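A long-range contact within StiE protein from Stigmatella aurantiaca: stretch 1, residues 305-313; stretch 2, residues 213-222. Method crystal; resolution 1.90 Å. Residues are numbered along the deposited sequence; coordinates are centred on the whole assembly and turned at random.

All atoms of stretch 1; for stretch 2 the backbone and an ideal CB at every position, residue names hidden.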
# COMPACT_ATOMS: atom_id res chain seq x y z
N ASN A 305 -3.10 -16.64 -12.99
CA ASN A 305 -3.29 -15.82 -11.78
C ASN A 305 -4.04 -16.59 -10.71
O ASN A 305 -3.75 -16.43 -9.52
CB ASN A 305 -4.05 -14.53 -12.08
CG ASN A 305 -3.28 -13.60 -12.96
OD1 ASN A 305 -2.06 -13.70 -13.09
ND2 ASN A 305 -3.99 -12.64 -13.56
N ALA A 306 -5.06 -17.37 -11.10
CA ALA A 306 -5.87 -18.06 -10.11
C ALA A 306 -5.03 -19.04 -9.32
O ALA A 306 -5.18 -19.17 -8.10
CB ALA A 306 -7.04 -18.79 -10.80
N LYS A 307 -4.10 -19.72 -9.99
CA LYS A 307 -3.19 -20.62 -9.29
C LYS A 307 -2.32 -19.85 -8.31
O LYS A 307 -2.14 -20.28 -7.16
CB LYS A 307 -2.34 -21.39 -10.31
CG LYS A 307 -1.66 -22.63 -9.78
CD LYS A 307 -0.93 -23.36 -10.92
CE LYS A 307 -0.03 -24.48 -10.40
NZ LYS A 307 0.94 -24.95 -11.45
N GLN A 308 -1.83 -18.68 -8.72
CA GLN A 308 -0.95 -17.88 -7.87
C GLN A 308 -1.70 -17.27 -6.68
O GLN A 308 -1.11 -17.06 -5.62
CB GLN A 308 -0.29 -16.79 -8.71
CG GLN A 308 1.15 -16.48 -8.35
CD GLN A 308 2.03 -17.73 -8.30
OE1 GLN A 308 2.00 -18.56 -9.20
NE2 GLN A 308 2.80 -17.86 -7.23
N PHE A 309 -2.99 -16.97 -6.85
CA PHE A 309 -3.78 -16.42 -5.75
C PHE A 309 -4.04 -17.46 -4.65
O PHE A 309 -4.41 -17.08 -3.54
CB PHE A 309 -5.12 -15.89 -6.26
CG PHE A 309 -5.11 -14.43 -6.64
CD1 PHE A 309 -4.95 -13.44 -5.67
CD2 PHE A 309 -5.32 -14.04 -7.95
CE1 PHE A 309 -4.97 -12.09 -6.02
CE2 PHE A 309 -5.34 -12.70 -8.31
CZ PHE A 309 -5.16 -11.72 -7.34
N GLU A 310 -3.86 -18.74 -4.95
CA GLU A 310 -4.05 -19.81 -3.97
C GLU A 310 -2.74 -20.25 -3.33
O GLU A 310 -2.75 -21.15 -2.50
CB GLU A 310 -4.73 -21.01 -4.63
CG GLU A 310 -6.02 -20.67 -5.37
CD GLU A 310 -6.48 -21.78 -6.30
OE1 GLU A 310 -5.70 -22.73 -6.55
OE2 GLU A 310 -7.63 -21.70 -6.79
N GLN A 311 -1.62 -19.64 -3.71
CA GLN A 311 -0.33 -19.98 -3.14
C GLN A 311 0.36 -18.76 -2.57
O GLN A 311 1.56 -18.56 -2.76
CB GLN A 311 0.57 -20.65 -4.18
CG GLN A 311 0.16 -22.08 -4.47
CD GLN A 311 0.63 -22.55 -5.82
OE1 GLN A 311 1.44 -21.88 -6.48
NE2 GLN A 311 0.12 -23.69 -6.26
N LEU A 312 -0.40 -17.90 -1.88
CA LEU A 312 0.20 -16.80 -1.13
C LEU A 312 1.26 -17.34 -0.19
O LEU A 312 1.08 -18.38 0.45
CB LEU A 312 -0.86 -16.05 -0.32
CG LEU A 312 -2.14 -15.58 -1.01
CD1 LEU A 312 -2.95 -14.74 -0.06
CD2 LEU A 312 -1.84 -14.81 -2.29
N THR A 313 2.39 -16.64 -0.11
CA THR A 313 3.46 -17.07 0.78
C THR A 313 3.32 -16.37 2.13
O THR A 313 3.34 -15.14 2.17
CB THR A 313 4.82 -16.76 0.19
OG1 THR A 313 4.89 -17.33 -1.12
CG2 THR A 313 5.91 -17.34 1.07
N UNK A 213 -12.28 -9.89 -3.49
CA UNK A 213 -11.98 -11.31 -3.48
C UNK A 213 -10.82 -11.62 -4.44
O UNK A 213 -10.42 -10.80 -5.27
CB UNK A 213 -13.22 -12.12 -3.86
N UNK A 214 -10.26 -12.82 -4.30
CA UNK A 214 -9.26 -13.28 -5.26
C UNK A 214 -9.79 -13.18 -6.69
O UNK A 214 -9.13 -12.64 -7.58
CB UNK A 214 -8.85 -14.72 -4.95
N UNK A 215 -11.01 -13.69 -6.92
CA UNK A 215 -11.56 -13.70 -8.27
C UNK A 215 -11.75 -12.30 -8.81
O UNK A 215 -11.55 -12.04 -10.00
CB UNK A 215 -12.89 -14.45 -8.30
N UNK A 216 -12.11 -11.36 -7.93
CA UNK A 216 -12.33 -9.99 -8.37
C UNK A 216 -11.02 -9.31 -8.72
O UNK A 216 -10.91 -8.68 -9.78
CB UNK A 216 -13.06 -9.19 -7.29
N UNK A 217 -9.99 -9.44 -7.87
CA UNK A 217 -8.66 -8.97 -8.24
C UNK A 217 -8.18 -9.61 -9.54
O UNK A 217 -7.61 -8.94 -10.40
CB UNK A 217 -7.67 -9.26 -7.11
N UNK A 218 -8.36 -10.93 -9.66
CA UNK A 218 -7.95 -11.65 -10.86
C UNK A 218 -8.61 -11.07 -12.11
O UNK A 218 -7.95 -10.86 -13.13
CB UNK A 218 -8.29 -13.14 -10.73
N UNK A 219 -9.91 -10.78 -12.05
CA UNK A 219 -10.58 -10.20 -13.22
C UNK A 219 -9.95 -8.87 -13.60
O UNK A 219 -9.72 -8.59 -14.78
CB UNK A 219 -12.07 -10.01 -12.95
N UNK A 220 -9.64 -8.03 -12.60
CA UNK A 220 -9.00 -6.75 -12.87
C UNK A 220 -7.64 -6.94 -13.52
O UNK A 220 -7.30 -6.22 -14.48
CB UNK A 220 -8.86 -5.94 -11.58
N UNK A 221 -6.82 -7.84 -12.98
CA UNK A 221 -5.49 -8.05 -13.57
C UNK A 221 -5.62 -8.60 -14.99
O UNK A 221 -5.04 -8.06 -15.93
CB UNK A 221 -4.66 -9.00 -12.71
N UNK A 222 -6.41 -9.66 -15.15
CA UNK A 222 -6.40 -10.42 -16.40
C UNK A 222 -7.05 -9.67 -17.56
O UNK A 222 -6.69 -9.92 -18.72
CB UNK A 222 -7.11 -11.76 -16.20

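Stretch 2 is a helix from 214 to 222, and its axis runs at 142° to that of helix 305-309, 10.0 Å away at closest approach. The two run roughly antiparallel.

Position 213 lies just before the helix. Its CB points sideways, and nothing of stretch 1 lies within 5.5 Å. A capping residue such as Ser, Thr, Asp or Asn would suit. It is Thr213, whose OG1 accepts from the backbone N of 216 at 3.2 Å and caps the helix.

At position 214 CA-to-CB points toward stretch 1, and the ideal CB is 4.1 Å from Phe309 CG. The carbonyl O of Phe309 accepts no backbone hydrogen bond within stretch 1, so it is a possible acceptor. A long side chain with a donor would suit, such as Arg, Lys or Gln; an apolar one could only cover the ring. It is Arg214. NE donates to Phe309 O at 2.8 Å, with the carbonyl at the edge of the guanidinium. CG packs 3.9 Å from Phe309 CD1, and NH2 is 3.5 Å from Leu312 CD1. A water accepts from Arg214 NH2 at 3.2 Å and, weakly, from Leu312 N at 3.3 Å, so it bridges the stretches.

Positions 215 and 216 point away. Stretch 1 sets no demand on either, and polar helix formers fit. They are Glu215 and Gln216; Gln216 OE1 accepts from Thr213 N at 3.1 Å.

Position 217 points toward stretch 1. Its ideal CB is already 3.5 Å from Phe309 CZ, so the first carbon already makes the contact, and a longer side chain may extend past it. Ala, Leu or an aromatic would be reasonable. It is Trp217, with chi1 at m. CB touches Phe309 CZ at 3.5 Å, while the end of the side chain leads away.

Position 218 points sideways; its ideal CB is 3.8 Å from Phe309 CE2 and 4.7 Å from Asn305 CB. The Asn305 amide is near, so a short polar residue with an acceptor would suit: Asn, Asp or perhaps Ser. It is Asn218, with chi1 at t. Its end comes nearer, and OD1 accepts from Asn305 ND2 at 3.2 Å. Its ND2 lies 3.4 Å from Ala306 N, but both are donors and no bond forms.

Position 219 points away, and 220 is out of reach. Stretch 1 decides neither, and many helix-compatible side chains, polar or apolar, would suit. They are Lys219 and Leu220.

Position 221 points toward stretch 1, its ideal CB 3.8 Å from Asn305 ND2. The Phe309 ring is within range of a large side chain, so Leu, Met or an aromatic would suit. It is Phe221. CE2 meets Phe309 CZ at 3.8 Å; the rings are near parallel but slid apart and barely overlap. With Arg214, Trp217 and Asn218 it forms the hole that holds the Phe309 side chain.

Position 222 points sideways, its ideal CB 4.2 Å from Asn305 ND2. A small acceptor would fit: Ser, Thr or Asp. It is Ser222. OG accepts a weak hydrogen bond from Asn305 ND2 at 3.1 Å and donates to Asn218 O at 2.8 Å.

Stretch 2, residues 213-222: TREQWNKLFS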
# COMPACT_ATOMS: atom_id res chain seq x y z
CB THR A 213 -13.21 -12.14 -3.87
OG1 THR A 213 -13.62 -11.79 -5.19
CG2 THR A 213 -14.38 -11.90 -2.90
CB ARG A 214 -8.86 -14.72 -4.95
CG ARG A 214 -7.99 -14.90 -3.74
CD ARG A 214 -8.04 -16.37 -3.27
NE ARG A 214 -6.92 -16.66 -2.38
CZ ARG A 214 -6.93 -16.42 -1.08
NH1 ARG A 214 -8.01 -15.90 -0.50
NH2 ARG A 214 -5.86 -16.71 -0.35
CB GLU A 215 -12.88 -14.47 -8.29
CG GLU A 215 -13.59 -14.43 -9.62
CD GLU A 215 -14.61 -15.54 -9.76
OE1 GLU A 215 -14.59 -16.26 -10.78
OE2 GLU A 215 -15.43 -15.69 -8.82
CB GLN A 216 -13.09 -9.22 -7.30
CG GLN A 216 -14.56 -9.55 -7.31
CD GLN A 216 -15.28 -8.87 -6.17
OE1 GLN A 216 -14.80 -8.87 -5.04
NE2 GLN A 216 -16.43 -8.27 -6.47
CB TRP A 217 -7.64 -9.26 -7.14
CG TRP A 217 -7.70 -8.37 -5.91
CD1 TRP A 217 -7.97 -8.77 -4.63
CD2 TRP A 217 -7.46 -6.96 -5.84
NE1 TRP A 217 -7.93 -7.69 -3.77
CE2 TRP A 217 -7.63 -6.57 -4.49
CE3 TRP A 217 -7.15 -5.98 -6.79
CZ2 TRP A 217 -7.48 -5.25 -4.07
CZ3 TRP A 217 -6.99 -4.66 -6.37
CH2 TRP A 217 -7.16 -4.31 -5.01
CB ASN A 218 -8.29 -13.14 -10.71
CG ASN A 218 -7.61 -13.99 -11.77
OD1 ASN A 218 -6.96 -13.44 -12.65
ND2 ASN A 218 -7.74 -15.32 -11.69
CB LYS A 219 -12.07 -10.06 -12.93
CG LYS A 219 -12.94 -9.85 -14.16
CD LYS A 219 -14.41 -10.01 -13.82
CE LYS A 219 -15.31 -9.72 -15.01
NZ LYS A 219 -14.99 -10.62 -16.16
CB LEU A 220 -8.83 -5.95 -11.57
CG LEU A 220 -10.12 -5.39 -10.97
CD1 LEU A 220 -9.83 -4.84 -9.59
CD2 LEU A 220 -10.67 -4.31 -11.88
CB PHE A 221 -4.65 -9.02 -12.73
CG PHE A 221 -4.28 -8.51 -11.35
CD1 PHE A 221 -4.53 -7.20 -10.98
CD2 PHE A 221 -3.70 -9.37 -10.42
CE1 PHE A 221 -4.19 -6.75 -9.69
CE2 PHE A 221 -3.36 -8.94 -9.15
CZ PHE A 221 -3.61 -7.63 -8.77
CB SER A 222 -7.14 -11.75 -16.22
OG SER A 222 -6.69 -12.42 -15.06
O HOH W 1 -3.32 -18.57 -0.49
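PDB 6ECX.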